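Local coordinates for multidrug resistance protein (Vibrio cholerae, PDB 1YC9) that probably exports toxic compounds such as puromycin and acriflavine as the outer-membrane channel of a multidrug efflux system, at residues E133-A138 / I262-W267; V192-A197 / A396-V401. The protein carries 1 engineered substitution. One frame throughout, in Å; residues are numbered along the deposited sequence.

Interaction 1: E133-A138 / I262-W267; sequences EAESVA and ITAARW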
# COMPACT_ATOMS: atom_id res chain seq x y z
N GLU A 133 4.73 -19.00 -9.91
CA GLU A 133 3.81 -19.61 -10.88
C GLU A 133 2.36 -19.43 -10.42
O GLU A 133 1.49 -19.01 -11.18
CB GLU A 133 4.16 -21.07 -11.10
CG GLU A 133 5.43 -21.26 -11.88
CD GLU A 133 5.91 -22.71 -11.97
OE1 GLU A 133 5.32 -23.55 -11.28
OE2 GLU A 133 6.88 -22.96 -12.71
N ALA A 134 2.11 -19.69 -9.13
CA ALA A 134 0.80 -19.50 -8.52
C ALA A 134 0.40 -18.03 -8.57
O ALA A 134 -0.75 -17.71 -8.85
CB ALA A 134 0.80 -20.01 -7.08
N GLU A 135 1.35 -17.13 -8.33
CA GLU A 135 1.02 -15.73 -8.37
C GLU A 135 0.66 -15.26 -9.78
O GLU A 135 -0.18 -14.38 -9.93
CB GLU A 135 2.12 -14.89 -7.76
CG GLU A 135 2.17 -15.10 -6.26
CD GLU A 135 3.22 -14.28 -5.57
OE1 GLU A 135 4.20 -13.89 -6.23
OE2 GLU A 135 3.07 -14.01 -4.35
N SER A 136 1.24 -15.87 -10.81
CA SER A 136 0.86 -15.54 -12.18
C SER A 136 -0.60 -15.92 -12.47
O SER A 136 -1.30 -15.20 -13.17
CB SER A 136 1.80 -16.17 -13.23
OG SER A 136 1.67 -17.55 -13.27
N VAL A 137 -1.05 -17.04 -11.90
CA VAL A 137 -2.47 -17.41 -11.98
C VAL A 137 -3.33 -16.39 -11.22
O VAL A 137 -4.38 -15.94 -11.71
CB VAL A 137 -2.70 -18.85 -11.44
CG1 VAL A 137 -4.20 -19.24 -11.41
CG2 VAL A 137 -1.88 -19.82 -12.28
N ALA A 138 -2.92 -16.05 -9.99
CA ALA A 138 -3.61 -15.01 -9.22
C ALA A 138 -3.69 -13.69 -10.01
O ALA A 138 -4.73 -13.01 -9.95
CB ALA A 138 -2.95 -14.78 -7.84
N ILE A 262 -3.14 -19.06 -1.49
CA ILE A 262 -2.82 -20.07 -0.50
C ILE A 262 -1.66 -20.94 -1.00
O ILE A 262 -0.73 -21.24 -0.25
CB ILE A 262 -4.04 -20.97 -0.16
CG1 ILE A 262 -5.11 -20.12 0.53
CG2 ILE A 262 -3.65 -22.15 0.68
CD1 ILE A 262 -6.44 -20.82 0.72
N THR A 263 -1.71 -21.36 -2.26
CA THR A 263 -0.63 -22.16 -2.81
C THR A 263 0.70 -21.41 -2.72
O THR A 263 1.70 -21.97 -2.32
CB THR A 263 -0.95 -22.49 -4.23
OG1 THR A 263 -2.14 -23.28 -4.22
CG2 THR A 263 0.14 -23.32 -4.86
N ALA A 264 0.69 -20.15 -3.12
CA ALA A 264 1.92 -19.35 -3.12
C ALA A 264 2.47 -19.24 -1.72
O ALA A 264 3.65 -19.44 -1.50
CB ALA A 264 1.67 -18.02 -3.71
N ALA A 265 1.59 -18.97 -0.75
CA ALA A 265 2.05 -18.84 0.63
C ALA A 265 2.55 -20.15 1.18
O ALA A 265 3.51 -20.16 1.95
CB ALA A 265 0.94 -18.26 1.53
N ARG A 266 1.92 -21.25 0.78
CA ARG A 266 2.43 -22.58 1.10
C ARG A 266 3.89 -22.73 0.68
O ARG A 266 4.75 -23.07 1.49
CB ARG A 266 1.58 -23.66 0.43
CG ARG A 266 2.06 -25.08 0.69
CD ARG A 266 0.94 -26.06 1.01
N TRP A 267 4.16 -22.47 -0.60
CA TRP A 267 5.46 -22.67 -1.16
C TRP A 267 6.49 -21.70 -0.51
O TRP A 267 7.65 -22.04 -0.38
CB TRP A 267 5.44 -22.43 -2.68
CG TRP A 267 4.94 -23.58 -3.41
CD1 TRP A 267 3.80 -23.65 -4.14
CD2 TRP A 267 5.56 -24.86 -3.49
NE1 TRP A 267 3.66 -24.92 -4.68
CE2 TRP A 267 4.73 -25.68 -4.30
CE3 TRP A 267 6.75 -25.40 -2.98
CZ2 TRP A 267 5.08 -27.00 -4.63
CZ3 TRP A 267 7.09 -26.72 -3.32
CH2 TRP A 267 6.24 -27.51 -4.11
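The planar group that Ala134 meets is the peptide between Thr263 and Ala264. Ala134 CB lies off the plane of this peptide, almost above the nitrogen, with Ala134 CB to Ala264 N measuring 4.0 Å. A second flat group, the carboxylate of Glu135, takes no close part itself. Its chain presses CG against the methyl of Ala264, 3.9 Å from Glu135 CG to Ala264 CB, and then runs on fully extended to a salt bridge with Arg268. The indole of Trp267 packs on Ser127, Ala130 and Ala131 rather than on 133-138.

The two methyls sit beside one another, Ala134 CB 4.0 Å from Ala264 CB, and no bulkier group separates the backbones here. Thr263 adds its methyl: CG2 stands anti to the backbone N (chi1 -63°, measured to OG1) and comes 4.0 Å from Ala134 CB, while the hydroxyl is satisfied by the carbonyl of Arg259, just before helix 260-281. Thus the interface is a small apolar patch, with a charge pair at its margin.

Small side chains are what permit the close fit: the two short helical segments pass 8.6 Å apart at an antiparallel 161°, and Ala134 CA lies 5.5 Å from Ala264 CA. The contact pairs helix 117-183 with helix 260-281, among the long helices characteristic of TolC-like outer membrane factors. Ala264 also touches Ala131, Ile262 packs on Tyr345 and Ala352 of helix 326-391, and Glu133 and Ser136 reach Leu56 of helix 47-67.

Interaction 2: V192-A197 / A396-V401; sequences VSQAKA and ATYLDV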
# COMPACT_ATOMS: atom_id res chain seq x y z
N VAL A 192 -47.53 23.08 -9.40
CA VAL A 192 -46.86 23.13 -10.67
C VAL A 192 -45.36 23.33 -10.43
O VAL A 192 -44.54 22.64 -11.03
CB VAL A 192 -47.42 24.30 -11.54
CG1 VAL A 192 -46.57 24.52 -12.81
CG2 VAL A 192 -48.90 24.04 -11.90
N SER A 193 -45.02 24.21 -9.51
CA SER A 193 -43.62 24.57 -9.28
C SER A 193 -42.89 23.36 -8.65
O SER A 193 -41.77 23.07 -9.01
CB SER A 193 -43.50 25.79 -8.39
OG SER A 193 -44.04 26.94 -9.03
N GLN A 194 -43.57 22.67 -7.76
CA GLN A 194 -43.02 21.50 -7.09
C GLN A 194 -42.74 20.42 -8.09
O GLN A 194 -41.65 19.82 -8.06
CB GLN A 194 -43.97 21.02 -6.01
CG GLN A 194 -43.32 20.05 -5.01
CD GLN A 194 -42.30 20.72 -4.14
OE1 GLN A 194 -42.65 21.34 -3.18
NE2 GLN A 194 -41.02 20.60 -4.51
N ALA A 195 -43.66 20.23 -9.02
CA ALA A 195 -43.55 19.19 -10.03
C ALA A 195 -42.43 19.47 -10.97
O ALA A 195 -41.73 18.55 -11.44
CB ALA A 195 -44.85 19.02 -10.77
N LYS A 196 -42.24 20.75 -11.29
CA LYS A 196 -41.13 21.15 -12.13
C LYS A 196 -39.79 20.96 -11.38
O LYS A 196 -38.82 20.56 -11.99
CB LYS A 196 -41.31 22.59 -12.60
CG LYS A 196 -42.44 22.72 -13.57
CD LYS A 196 -42.71 24.22 -13.89
CE LYS A 196 -43.63 24.34 -15.09
NZ LYS A 196 -42.89 24.10 -16.34
N ALA A 197 -39.79 21.18 -10.08
CA ALA A 197 -38.60 21.01 -9.25
C ALA A 197 -38.24 19.50 -9.22
O ALA A 197 -37.07 19.12 -9.49
CB ALA A 197 -38.83 21.52 -7.89
N ALA A 396 -57.84 13.26 -5.04
CA ALA A 396 -56.59 13.32 -4.29
C ALA A 396 -55.75 14.51 -4.73
O ALA A 396 -55.88 14.99 -5.86
CB ALA A 396 -55.81 12.06 -4.52
N THR A 397 -54.88 14.95 -3.83
CA THR A 397 -53.92 16.01 -4.13
C THR A 397 -52.72 15.58 -5.01
O THR A 397 -52.46 14.38 -5.25
CB THR A 397 -53.36 16.57 -2.87
OG1 THR A 397 -52.62 15.54 -2.21
CG2 THR A 397 -54.47 16.94 -1.89
N TYR A 398 -52.00 16.59 -5.48
CA TYR A 398 -50.74 16.38 -6.16
C TYR A 398 -49.76 15.74 -5.16
O TYR A 398 -49.00 14.87 -5.52
CB TYR A 398 -50.14 17.70 -6.69
CG TYR A 398 -48.69 17.53 -7.09
CD1 TYR A 398 -48.34 16.61 -8.09
CD2 TYR A 398 -47.69 18.21 -6.44
CE1 TYR A 398 -47.00 16.40 -8.43
CE2 TYR A 398 -46.35 18.02 -6.77
CZ TYR A 398 -46.01 17.12 -7.76
OH TYR A 398 -44.68 16.93 -8.09
N LEU A 399 -49.78 16.18 -3.91
CA LEU A 399 -48.90 15.65 -2.89
C LEU A 399 -48.94 14.12 -2.80
O LEU A 399 -47.91 13.48 -2.64
CB LEU A 399 -49.27 16.18 -1.53
CG LEU A 399 -48.19 16.80 -0.67
CD1 LEU A 399 -48.46 16.45 0.76
CD2 LEU A 399 -46.76 16.43 -1.09
N ASP A 400 -50.14 13.54 -2.90
CA ASP A 400 -50.24 12.09 -2.87
C ASP A 400 -49.49 11.47 -4.01
O ASP A 400 -48.84 10.44 -3.86
CB ASP A 400 -51.68 11.60 -2.86
CG ASP A 400 -52.46 12.18 -1.73
OD1 ASP A 400 -51.95 12.24 -0.58
OD2 ASP A 400 -53.61 12.62 -1.90
N VAL A 401 -49.58 12.12 -5.17
CA VAL A 401 -48.87 11.69 -6.34
C VAL A 401 -47.34 11.83 -6.13
O VAL A 401 -46.60 10.90 -6.41
CB VAL A 401 -49.32 12.45 -7.57
CG1 VAL A 401 -48.43 12.13 -8.71
CG2 VAL A 401 -50.82 12.08 -7.91
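Tyr398 carries this contact, meeting Gln194 and Ala195. From CB the side chain heads for helix 189-223, with CG anti to the backbone N (chi1 166°), which extends the ring away from its own helix. The two sides of the ring then meet different residues. Tyr398 CE2 meets the aliphatic part of Gln194, 3.9 Å from Gln194 CB, with CG of the same glutamine scarcely farther. Tyr398 CE1 comes 4.1 Å from Ala195 CB. Farther out, Tyr398 CZ is 3.7 Å from Ala195 CB, and the hydroxyl ends the chain against the alanine backbone: Tyr398 OH is 3.2 Å from Ala195 CA. Both residues lie oblique to the ring.

A bend at chi2 (68°) turns the amide end of Gln194 away; the side chain crosses the tyrosine at about a right angle, while its amide plane stays within 9° of the ring plane.

Leu399 packs on Leu399 of both other subunits, so the three copies converge here, near the end of the helical part far from the β-strands, as in TolC-like outer membrane factors. Between the two segments, then, the cohesion is chiefly van der Waals: a buried aromatic side chain resting on alanine and on methylene groups, while Gln194 NE2 bonds weakly to Ser407 of the second subunit and Thr397 forms a capping box with Asp400 of its own segment.

How the interactions relate
The two interactions hold different pairs of elements: interaction 1 joins helices 117-183 and 260-281, interaction 2 helices 189-223 and 398-433, although 117-183 and 189-223 follow each other in the chain. Their centres are 61 Å apart, with nearest atoms about 46 Å apart, and they do not touch. Interaction 1 lies nearer the middle of the chain and is only partly buried, its chemistry small-residue packing beside a charge pair within one subunit. Interaction 2, far out along the helical part, is fully buried and aromatic, and borders both other subunits. Tight helix pairing thus serves one place and a single large side chain the other.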